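Local coordinates for protein endo-beta-1,2-glucanase (PDB 6IMV) that hydrolyses internal beta-1,2-glucosidic linkages of beta-1,2-glucan as an endo-acting glycoside hydrolase, and is seen here in complex with sophorose, at residues Ala345-Asn349 with Thr417-Arg421; Thr382-Phe387 with Asp434-Thr439; Ile362-Gly366 with Gln376-Val380. All coordinates share one frame. Numbering follows the deposited sequence.

Contact 1 of 3, residues Ala345-Asn349 with Thr417-Arg421; sequences ASINN and TESTR. With NAG (2-acetamido-2-deoxy-beta-D-glucopyranose), chain C; BGC (beta-D-glucopyranose), chain I; NAG (2-acetamido-2-deoxy-beta-D-glucopyranose), chain B.
The carboxylate of Glu-418 lies against the side chain of Ile-347 and reaches past it to Asn-348. OE2 of Glu-418 is 3.1 Å from CD1 of Ile-347. The same OE2 accepts two hydrogen bonds from Asn-348, one from N at 3.1 Å and one from ND2 at 2.8 Å. Glu-418 has chi1 t and chi2 p. Its OE1 is hydrogen-bonded to OG of Ser-435 and OG1 of Thr-432. Asn-348 takes chi1 m, and its ND2 also donates to O4 of the bound glucose BGC at 2.9 Å. Asn-348 is thus part of the sugar pocket, and Glu-418 behind it probably helps to orient the amide.

Both backbones are mainly extended, but Glu-418 has phi/psi of -50/-57, which kinks its chain. The nearest CA atoms, of Asn-348 and Glu-418, are 7.1 Å apart. OG of Ser-419, with chi1 p, donates to O of Asn-348 at 3.0 Å. CG1 of Ile-347 meets CB of Ser-419 at 3.6 Å.

Asn-349 carries an N-glycan: its ND2 is bonded to C1 of NAG in chain C. Water 1 links OD1 of Asn-349 at 3.0 Å to NH1 of Arg-421 at 2.9 Å. The water is also 3.0 Å from O6 of that NAG, and NH1 forms a salt bridge with Asp-379.

Strand 347-352 pairs with strand 357-362, while strand 415-421 runs between strands 380-381 and 427-432 of the large sheet.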
loop_
_atom_site.group_PDB
_atom_site.type_symbol
_atom_site.label_atom_id
_atom_site.label_comp_id
_atom_site.label_asym_id
_atom_site.label_seq_id
_atom_site.Cartn_x
_atom_site.Cartn_y
_atom_site.Cartn_z
ATOM N N ALA A 345 3.284 -11.953 1.065
ATOM C CA ALA A 345 3.611 -10.570 1.353
ATOM C C ALA A 345 3.726 -10.385 2.872
ATOM O O ALA A 345 3.146 -11.158 3.646
ATOM C CB ALA A 345 2.560 -9.657 0.760
ATOM N N SER A 346 4.490 -9.376 3.290
ATOM C CA SER A 346 4.577 -8.994 4.689
ATOM C C SER A 346 3.156 -8.878 5.260
ATOM O O SER A 346 2.275 -8.240 4.654
ATOM C CB SER A 346 5.343 -7.699 4.861
ATOM O OG SER A 346 6.606 -7.750 4.213
ATOM N N ILE A 347 2.929 -9.496 6.422
ATOM C CA ILE A 347 1.566 -9.719 6.918
ATOM C C ILE A 347 1.603 -10.084 8.410
ATOM O O ILE A 347 2.598 -10.628 8.914
ATOM C CB ILE A 347 0.885 -10.828 6.082
ATOM C CG1 ILE A 347 -0.627 -10.857 6.276
ATOM C CG2 ILE A 347 1.496 -12.203 6.358
ATOM C CD1 ILE A 347 -1.337 -9.667 5.688
ATOM N N ASN A 348 0.494 -9.793 9.101
ATOM C CA ASN A 348 0.261 -10.270 10.455
ATOM C C ASN A 348 0.113 -11.793 10.438
ATOM O O ASN A 348 -0.465 -12.377 9.513
ATOM C CB ASN A 348 -0.957 -9.611 11.106
ATOM C CG ASN A 348 -0.646 -8.208 11.573
ATOM O OD1 ASN A 348 -0.017 -8.026 12.616
ATOM N ND2 ASN A 348 -1.032 -7.219 10.786
ATOM N N ASN A 349 0.651 -12.406 11.496
ATOM C CA ASN A 349 0.596 -13.829 11.747
ATOM C C ASN A 349 -0.801 -14.187 12.259
ATOM O O ASN A 349 -1.637 -13.298 12.504
ATOM C CB ASN A 349 1.673 -14.223 12.760
ATOM C CG ASN A 349 2.168 -15.649 12.633
ATOM O OD1 ASN A 349 1.587 -16.467 11.913
ATOM N ND2 ASN A 349 3.248 -15.942 13.342
ATOM N N THR A 417 -10.283 -11.495 5.008
ATOM C CA THR A 417 -9.550 -11.634 6.255
ATOM C C THR A 417 -8.049 -11.443 5.977
ATOM O O THR A 417 -7.578 -11.713 4.856
ATOM C CB THR A 417 -9.877 -12.994 6.882
ATOM O OG1 THR A 417 -11.296 -13.135 6.961
ATOM C CG2 THR A 417 -9.281 -13.178 8.256
ATOM N N GLU A 418 -7.309 -11.008 7.007
ATOM C CA GLU A 418 -5.881 -10.624 6.915
ATOM C C GLU A 418 -5.049 -11.711 6.210
ATOM O O GLU A 418 -4.356 -11.438 5.216
ATOM C CB GLU A 418 -5.338 -10.334 8.319
ATOM C CG GLU A 418 -3.832 -10.075 8.379
ATOM C CD GLU A 418 -3.371 -8.637 8.229
ATOM O OE1 GLU A 418 -4.207 -7.777 7.889
ATOM O OE2 GLU A 418 -2.161 -8.378 8.441
ATOM N N SER A 419 -5.080 -12.935 6.745
ATOM C CA SER A 419 -4.172 -13.987 6.293
ATOM C C SER A 419 -4.614 -15.353 6.816
ATOM O O SER A 419 -5.359 -15.429 7.779
ATOM C CB SER A 419 -2.754 -13.697 6.720
ATOM O OG SER A 419 -2.599 -13.893 8.111
ATOM N N THR A 420 -4.112 -16.405 6.152
ATOM C CA THR A 420 -4.274 -17.794 6.551
ATOM C C THR A 420 -2.925 -18.515 6.417
ATOM O O THR A 420 -2.144 -18.229 5.513
ATOM C CB THR A 420 -5.337 -18.508 5.702
ATOM O OG1 THR A 420 -5.450 -19.857 6.155
ATOM C CG2 THR A 420 -5.038 -18.512 4.217
ATOM N N ARG A 421 -2.681 -19.477 7.306
ATOM C CA ARG A 421 -1.638 -20.449 7.072
ATOM C C ARG A 421 -1.943 -21.173 5.755
ATOM O O ARG A 421 -3.119 -21.466 5.449
ATOM C CB ARG A 421 -1.554 -21.436 8.240
ATOM C CG ARG A 421 -0.885 -20.864 9.483
ATOM C CD ARG A 421 -0.700 -21.895 10.580
ATOM N NE ARG A 421 0.154 -22.993 10.129
ATOM C CZ ARG A 421 1.483 -23.021 10.202
ATOM N NH1 ARG A 421 2.158 -21.987 10.679
ATOM N NH2 ARG A 421 2.134 -24.090 9.786
HETATM C C1 NAG C . 3.876 -17.237 13.356
HETATM C C2 NAG C . 5.252 -17.099 13.976
HETATM C C3 NAG C . 5.954 -18.447 13.902
HETATM C C4 NAG C . 5.147 -19.491 14.645
HETATM C C5 NAG C . 3.703 -19.496 14.161
HETATM C C6 NAG C . 2.844 -20.368 15.072
HETATM C C7 NAG C . 6.060 -14.803 13.664
HETATM C C8 NAG C . 7.016 -13.937 12.895
HETATM N N2 NAG C . 6.034 -16.080 13.302
HETATM O O3 NAG C . 7.252 -18.347 14.461
HETATM O O4 NAG C . 5.737 -20.770 14.366
HETATM O O5 NAG C . 3.135 -18.180 14.125
HETATM O O6 NAG C . 1.536 -20.434 14.515
HETATM O O7 NAG C . 5.358 -14.360 14.555
HETATM C C2 BGC I . 2.821 -3.504 12.524
HETATM C C3 BGC I . 1.414 -4.111 12.659
HETATM C C4 BGC I . 0.490 -3.702 11.495
HETATM C C5 BGC I . 1.215 -3.902 10.156
HETATM C C6 BGC I . 0.391 -3.447 8.948
HETATM C C1 BGC I . 3.377 -3.745 11.127
HETATM O O1 BGC I . 4.670 -3.173 10.920
HETATM O O2 BGC I . 3.683 -4.137 13.454
HETATM O O3 BGC I . 0.819 -3.733 13.902
HETATM O O4 BGC I . -0.748 -4.442 11.515
HETATM O O5 BGC I . 2.467 -3.204 10.169
HETATM O O6 BGC I . 0.196 -2.038 9.023
HETATM C C1 NAG B . 6.039 -21.461 15.594
HETATM C C2 NAG B . 6.239 -22.950 15.325
HETATM C C3 NAG B . 6.657 -23.702 16.597
HETATM C C4 NAG B . 7.730 -22.971 17.395
HETATM C C5 NAG B . 7.272 -21.518 17.594
HETATM C C6 NAG B . 8.172 -20.677 18.491
HETATM C C7 NAG B . 4.611 -23.756 13.661
HETATM C C8 NAG B . 3.209 -24.266 13.518
HETATM N N2 NAG B . 4.963 -23.489 14.907
HETATM O O3 NAG B . 7.137 -25.010 16.276
HETATM O O4 NAG B . 7.931 -23.690 18.628
HETATM O O5 NAG B . 7.163 -20.919 16.290
HETATM O O6 NAG B . 9.326 -20.246 17.761
HETATM O O7 NAG B . 5.350 -23.597 12.702
HETATM O O HOH W 1 1.248 -19.407 11.669
#

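Contact 2 of 3, residues Thr382-Phe387 with Asp434-Thr439; sequences TPYSVF and DSKVST
Tyr-384 has the most surface covered here, and its ring rests on the first turn of helix 433-443. O of Asp-434 lies over one ring face, 3.3 Å from CD2 of Tyr-384. OG of Ser-438 is also 3.3 Å from CD2 of Tyr-384, and it donates to O of Asp-434 at 2.5 Å. CB of Tyr-384 is 3.3 Å from O of Ser-435. Its OH is hydrogen-bonded to O of Ser-346.

Residues 383-385 form a 3-10 turn. N of Ser-385 donates to O of Thr-382 at 3.2 Å, and OG of Ser-385 donates a hydrogen bond to the same oxygen at 2.7 Å. The turn follows strand 380-381 and packs on the N-terminal turn of helix 433-443, beside the sugar pocket of this mainly helical enzyme. Asp-434 belongs to that pocket and touches BGC. Its OD1 forms a salt bridge with Lys-82. No hydrogen bond crosses directly: the segments meet by van der Waals packing, and water 2 bridges OD2 of Asp-434 at 2.7 Å and OH of Tyr-384 at 3.3 Å.

Thr-439, with chi1 m, is next in buried area. Its OG1 is 3.3 Å from CA of Tyr-384, and its CG2 is 4.1 Å from CG2 of Val-386. OG of Ser-435 is hydrogen-bonded to OE1 of Glu-418. CA atoms of Tyr-384 and Ser-435 are 5.0 Å apart, those of Phe-387 and Thr-439 4.7 Å.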
loop_
_atom_site.group_PDB
_atom_site.type_symbol
_atom_site.label_atom_id
_atom_site.label_comp_id
_atom_site.label_asym_id
_atom_site.label_seq_id
_atom_site.Cartn_x
_atom_site.Cartn_y
_atom_site.Cartn_z
ATOM N N THR A 382 -1.545 -14.389 2.091
ATOM C CA THR A 382 -2.487 -13.282 2.261
ATOM C C THR A 382 -3.086 -12.868 0.920
ATOM O O THR A 382 -2.385 -12.778 -0.087
ATOM C CB THR A 382 -1.830 -12.089 2.965
ATOM O OG1 THR A 382 -2.774 -11.018 3.043
ATOM C CG2 THR A 382 -0.579 -11.599 2.267
ATOM N N PRO A 383 -4.402 -12.553 0.883
ATOM C CA PRO A 383 -5.040 -12.057 -0.338
ATOM C C PRO A 383 -4.376 -10.827 -0.983
ATOM O O PRO A 383 -4.382 -10.722 -2.205
ATOM C CB PRO A 383 -6.466 -11.728 0.132
ATOM C CG PRO A 383 -6.697 -12.694 1.276
ATOM C CD PRO A 383 -5.363 -12.727 1.986
ATOM N N TYR A 384 -3.802 -9.914 -0.189
ATOM C CA TYR A 384 -3.279 -8.653 -0.756
ATOM C C TYR A 384 -2.013 -8.896 -1.592
ATOM O O TYR A 384 -1.606 -8.010 -2.359
ATOM C CB TYR A 384 -3.088 -7.594 0.329
ATOM C CG TYR A 384 -1.702 -7.401 0.882
ATOM C CD1 TYR A 384 -1.258 -8.135 1.972
ATOM C CD2 TYR A 384 -0.858 -6.427 0.378
ATOM C CE1 TYR A 384 -0.004 -7.929 2.523
ATOM C CE2 TYR A 384 0.408 -6.216 0.910
ATOM C CZ TYR A 384 0.840 -6.968 1.989
ATOM O OH TYR A 384 2.087 -6.758 2.522
ATOM N N SER A 385 -1.408 -10.087 -1.470
ATOM C CA SER A 385 -0.300 -10.516 -2.327
ATOM C C SER A 385 -0.647 -10.386 -3.820
ATOM O O SER A 385 0.250 -10.281 -4.654
ATOM C CB SER A 385 0.135 -11.923 -2.005
ATOM O OG SER A 385 -0.897 -12.863 -2.294
ATOM N N VAL A 386 -1.939 -10.381 -4.153
ATOM C CA VAL A 386 -2.399 -10.319 -5.547
ATOM C C VAL A 386 -2.401 -8.879 -6.093
ATOM O O VAL A 386 -2.624 -8.709 -7.282
ATOM C CB VAL A 386 -3.810 -10.915 -5.710
ATOM C CG1 VAL A 386 -3.942 -12.273 -5.046
ATOM C CG2 VAL A 386 -4.890 -9.958 -5.224
ATOM N N PHE A 387 -2.215 -7.848 -5.261
ATOM C CA PHE A 387 -2.464 -6.477 -5.750
ATOM C C PHE A 387 -1.595 -6.169 -6.975
ATOM O O PHE A 387 -2.112 -5.610 -7.938
ATOM C CB PHE A 387 -2.398 -5.432 -4.628
ATOM C CG PHE A 387 -1.054 -4.825 -4.338
ATOM C CD1 PHE A 387 -0.497 -3.886 -5.190
ATOM C CD2 PHE A 387 -0.369 -5.151 -3.176
ATOM C CE1 PHE A 387 0.735 -3.319 -4.910
ATOM C CE2 PHE A 387 0.865 -4.587 -2.900
ATOM C CZ PHE A 387 1.409 -3.660 -3.759
ATOM N N ASP A 434 -3.536 -2.371 4.965
ATOM C CA ASP A 434 -2.451 -2.973 4.179
ATOM C C ASP A 434 -2.923 -4.272 3.498
ATOM O O ASP A 434 -2.601 -4.494 2.327
ATOM C CB ASP A 434 -1.202 -3.200 5.043
ATOM C CG ASP A 434 -0.344 -1.957 5.260
ATOM O OD1 ASP A 434 -0.857 -0.972 5.790
ATOM O OD2 ASP A 434 0.859 -1.999 4.930
ATOM N N SER A 435 -3.672 -5.125 4.212
ATOM C CA SER A 435 -4.040 -6.465 3.685
ATOM C C SER A 435 -5.336 -6.438 2.862
ATOM O O SER A 435 -5.730 -7.461 2.328
ATOM C CB SER A 435 -4.137 -7.509 4.788
ATOM O OG SER A 435 -5.337 -7.377 5.526
ATOM N N LYS A 436 -5.998 -5.279 2.758
ATOM C CA LYS A 436 -7.347 -5.230 2.171
ATOM C C LYS A 436 -7.479 -4.124 1.119
ATOM O O LYS A 436 -7.980 -4.368 0.013
ATOM C CB LYS A 436 -8.372 -5.019 3.281
ATOM C CG LYS A 436 -8.550 -6.201 4.219
ATOM C CD LYS A 436 -9.411 -5.873 5.422
ATOM C CE LYS A 436 -10.847 -5.549 5.082
ATOM N NZ LYS A 436 -11.470 -6.650 4.310
ATOM N N VAL A 437 -7.086 -2.904 1.485
ATOM C CA VAL A 437 -7.371 -1.726 0.678
ATOM C C VAL A 437 -6.219 -1.460 -0.298
ATOM O O VAL A 437 -6.387 -0.664 -1.228
ATOM C CB VAL A 437 -7.697 -0.512 1.567
ATOM C CG1 VAL A 437 -8.037 0.732 0.751
ATOM C CG2 VAL A 437 -8.821 -0.844 2.525
ATOM N N SER A 438 -5.073 -2.138 -0.114
ATOM C CA SER A 438 -4.038 -2.215 -1.158
ATOM C C SER A 438 -4.646 -2.835 -2.432
ATOM O O SER A 438 -4.490 -2.318 -3.539
ATOM C CB SER A 438 -2.849 -3.014 -0.685
ATOM O OG SER A 438 -3.283 -4.245 -0.114
ATOM N N THR A 439 -5.354 -3.954 -2.250
ATOM C CA THR A 439 -6.006 -4.670 -3.324
ATOM C C THR A 439 -7.091 -3.789 -3.953
ATOM O O THR A 439 -7.177 -3.681 -5.169
ATOM C CB THR A 439 -6.590 -5.999 -2.840
ATOM O OG1 THR A 439 -5.530 -6.702 -2.190
ATOM C CG2 THR A 439 -7.170 -6.819 -3.974
HETATM O O HOH W 2 2.547 -3.787 3.784
#

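Contact 3 of 3, residues Ile362-Gly366 with Gln376-Val380; sequences ISNAG and QELDV. With NAG (2-acetamido-2-deoxy-beta-D-glucopyranose), chain C.
This contact closes the connection between strands 357-362 and 380-381, beside the glycan on Asn-349. Asn-364 (phi/psi -94/59) is the centre of an inverse gamma turn. Its O accepts a hydrogen bond from N of Glu-377 at 2.9 Å. The CA atoms of Asn-364 and Gln-376 are 4.8 Å apart, those of Ala-365 and Glu-377 5.4 Å. CA of Ala-365 makes a CA-H...O contact with O of Glu-377 at 3.5 Å. N of Gly-366 gives a weak hydrogen bond to OE1 of Gln-376 at 2.8 Å; NE2 of Gln-376 is hydrogen-bonded to O of Trp-300.

CD1 of Ile-362 (chi1 m, chi2 t) packs on CG2 of Val-380 at 3.6 Å and lies 3.5 Å from OE2 of Glu-377. Glu-377 is extended, with chi1 and chi2 both t. Its OE1 accepts a hydrogen bond from N2 of the NAG in chain C at 3.0 Å. OD2 of Asp-379 forms a salt bridge with NH1 of Arg-421. An irregular loop pinched at its base thus meets the first sugar of an N-glycan.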
loop_
_atom_site.group_PDB
_atom_site.type_symbol
_atom_site.label_atom_id
_atom_site.label_comp_id
_atom_site.label_asym_id
_atom_site.label_seq_id
_atom_site.Cartn_x
_atom_site.Cartn_y
_atom_site.Cartn_z
ATOM N N ILE A 362 4.860 -11.036 10.385
ATOM C CA ILE A 362 5.791 -11.710 9.466
ATOM C C ILE A 362 6.175 -10.735 8.352
ATOM O O ILE A 362 5.415 -10.569 7.397
ATOM C CB ILE A 362 5.180 -12.997 8.868
ATOM C CG1 ILE A 362 4.607 -13.939 9.930
ATOM C CG2 ILE A 362 6.201 -13.704 7.989
ATOM C CD1 ILE A 362 3.590 -14.924 9.386
ATOM N N SER A 363 7.359 -10.122 8.482
ATOM C CA SER A 363 7.927 -9.220 7.477
ATOM C C SER A 363 8.431 -10.004 6.268
ATOM O O SER A 363 8.249 -9.580 5.120
ATOM C CB SER A 363 9.071 -8.415 8.045
ATOM O OG SER A 363 8.600 -7.484 9.004
ATOM N N ASN A 364 9.119 -11.111 6.561
ATOM C CA ASN A 364 10.009 -11.782 5.629
ATOM C C ASN A 364 9.251 -12.896 4.890
ATOM O O ASN A 364 9.653 -14.055 4.924
ATOM C CB ASN A 364 11.259 -12.291 6.349
ATOM C CG ASN A 364 10.957 -13.251 7.483
ATOM O OD1 ASN A 364 9.900 -13.187 8.093
ATOM N ND2 ASN A 364 11.884 -14.150 7.770
ATOM N N ALA A 365 8.179 -12.518 4.182
ATOM C CA ALA A 365 7.387 -13.448 3.383
ATOM C C ALA A 365 7.373 -12.988 1.924
ATOM O O ALA A 365 6.803 -11.943 1.585
ATOM C CB ALA A 365 5.992 -13.565 3.934
ATOM N N GLY A 366 8.003 -13.789 1.063
ATOM C CA GLY A 366 8.104 -13.496 -0.354
ATOM C C GLY A 366 8.626 -14.687 -1.140
ATOM O O GLY A 366 8.112 -15.793 -1.007
ATOM N N GLN A 376 13.375 -16.510 5.201
ATOM C CA GLN A 376 11.972 -16.162 4.988
ATOM C C GLN A 376 11.064 -17.169 5.702
ATOM O O GLN A 376 11.394 -18.345 5.815
ATOM C CB GLN A 376 11.651 -16.103 3.493
ATOM C CG GLN A 376 12.393 -14.986 2.776
ATOM C CD GLN A 376 11.718 -14.509 1.506
ATOM O OE1 GLN A 376 10.612 -14.928 1.167
ATOM N NE2 GLN A 376 12.408 -13.646 0.772
ATOM N N GLU A 377 9.931 -16.662 6.191
ATOM C CA GLU A 377 8.835 -17.457 6.716
ATOM C C GLU A 377 7.742 -17.511 5.644
ATOM O O GLU A 377 7.207 -16.457 5.250
ATOM C CB GLU A 377 8.304 -16.857 8.023
ATOM C CG GLU A 377 7.213 -17.710 8.651
ATOM C CD GLU A 377 6.661 -17.242 9.985
ATOM O OE1 GLU A 377 7.349 -16.470 10.664
ATOM O OE2 GLU A 377 5.523 -17.655 10.333
ATOM N N LEU A 378 7.413 -18.734 5.203
ATOM C CA LEU A 378 6.506 -18.986 4.084
ATOM C C LEU A 378 5.336 -19.888 4.503
ATOM O O LEU A 378 4.765 -20.598 3.673
ATOM C CB LEU A 378 7.317 -19.646 2.966
ATOM C CG LEU A 378 8.498 -18.836 2.441
ATOM C CD1 LEU A 378 9.236 -19.610 1.355
ATOM C CD2 LEU A 378 8.029 -17.482 1.927
ATOM N N ASP A 379 4.940 -19.843 5.776
ATOM C CA ASP A 379 3.834 -20.686 6.231
ATOM C C ASP A 379 2.494 -19.931 6.159
ATOM O O ASP A 379 1.454 -20.559 6.278
ATOM C CB ASP A 379 4.104 -21.269 7.621
ATOM C CG ASP A 379 4.335 -20.239 8.707
ATOM O OD1 ASP A 379 4.526 -19.061 8.392
ATOM O OD2 ASP A 379 4.310 -20.636 9.865
ATOM N N VAL A 380 2.529 -18.607 5.943
ATOM C CA VAL A 380 1.330 -17.760 5.947
ATOM C C VAL A 380 1.231 -16.985 4.624
ATOM O O VAL A 380 2.188 -16.318 4.206
ATOM C CB VAL A 380 1.349 -16.810 7.162
ATOM C CG1 VAL A 380 0.238 -15.759 7.097
ATOM C CG2 VAL A 380 1.295 -17.594 8.470
HETATM C C1 NAG C . 3.876 -17.237 13.356
HETATM C C2 NAG C . 5.252 -17.099 13.976
HETATM C C3 NAG C . 5.954 -18.447 13.902
HETATM C C4 NAG C . 5.147 -19.491 14.645
HETATM C C5 NAG C . 3.703 -19.496 14.161
HETATM C C6 NAG C . 2.844 -20.368 15.072
HETATM C C7 NAG C . 6.060 -14.803 13.664
HETATM C C8 NAG C . 7.016 -13.937 12.895
HETATM N N2 NAG C . 6.034 -16.080 13.302
HETATM O O3 NAG C . 7.252 -18.347 14.461
HETATM O O4 NAG C . 5.737 -20.770 14.366
HETATM O O5 NAG C . 3.135 -18.180 14.125
HETATM O O6 NAG C . 1.536 -20.434 14.515
HETATM O O7 NAG C . 5.358 -14.360 14.555
#

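Along the chain, segment 345-349 comes first and opens the loop that contact 1 closes at 417-421. Contact 3 is nested within that loop. It ties 362-366 to 376-380, closing the short connection between strands 357-362 and 380-381. Segment 382-387 follows almost at once, and contact 3 is closed before contact 2 opens. Contact 2 closes at 434-439, beyond the end of contact 1. Contacts 1 and 2 therefore cross. They meet through Ser-346 with Tyr-384 and Glu-418 with Ser-435. Contacts 1 and 3 meet through the Arg-421 to Asp-379 salt bridge and share NAG of chain C. Together they join the two-stranded sheet, the large sheet and helix 433-443.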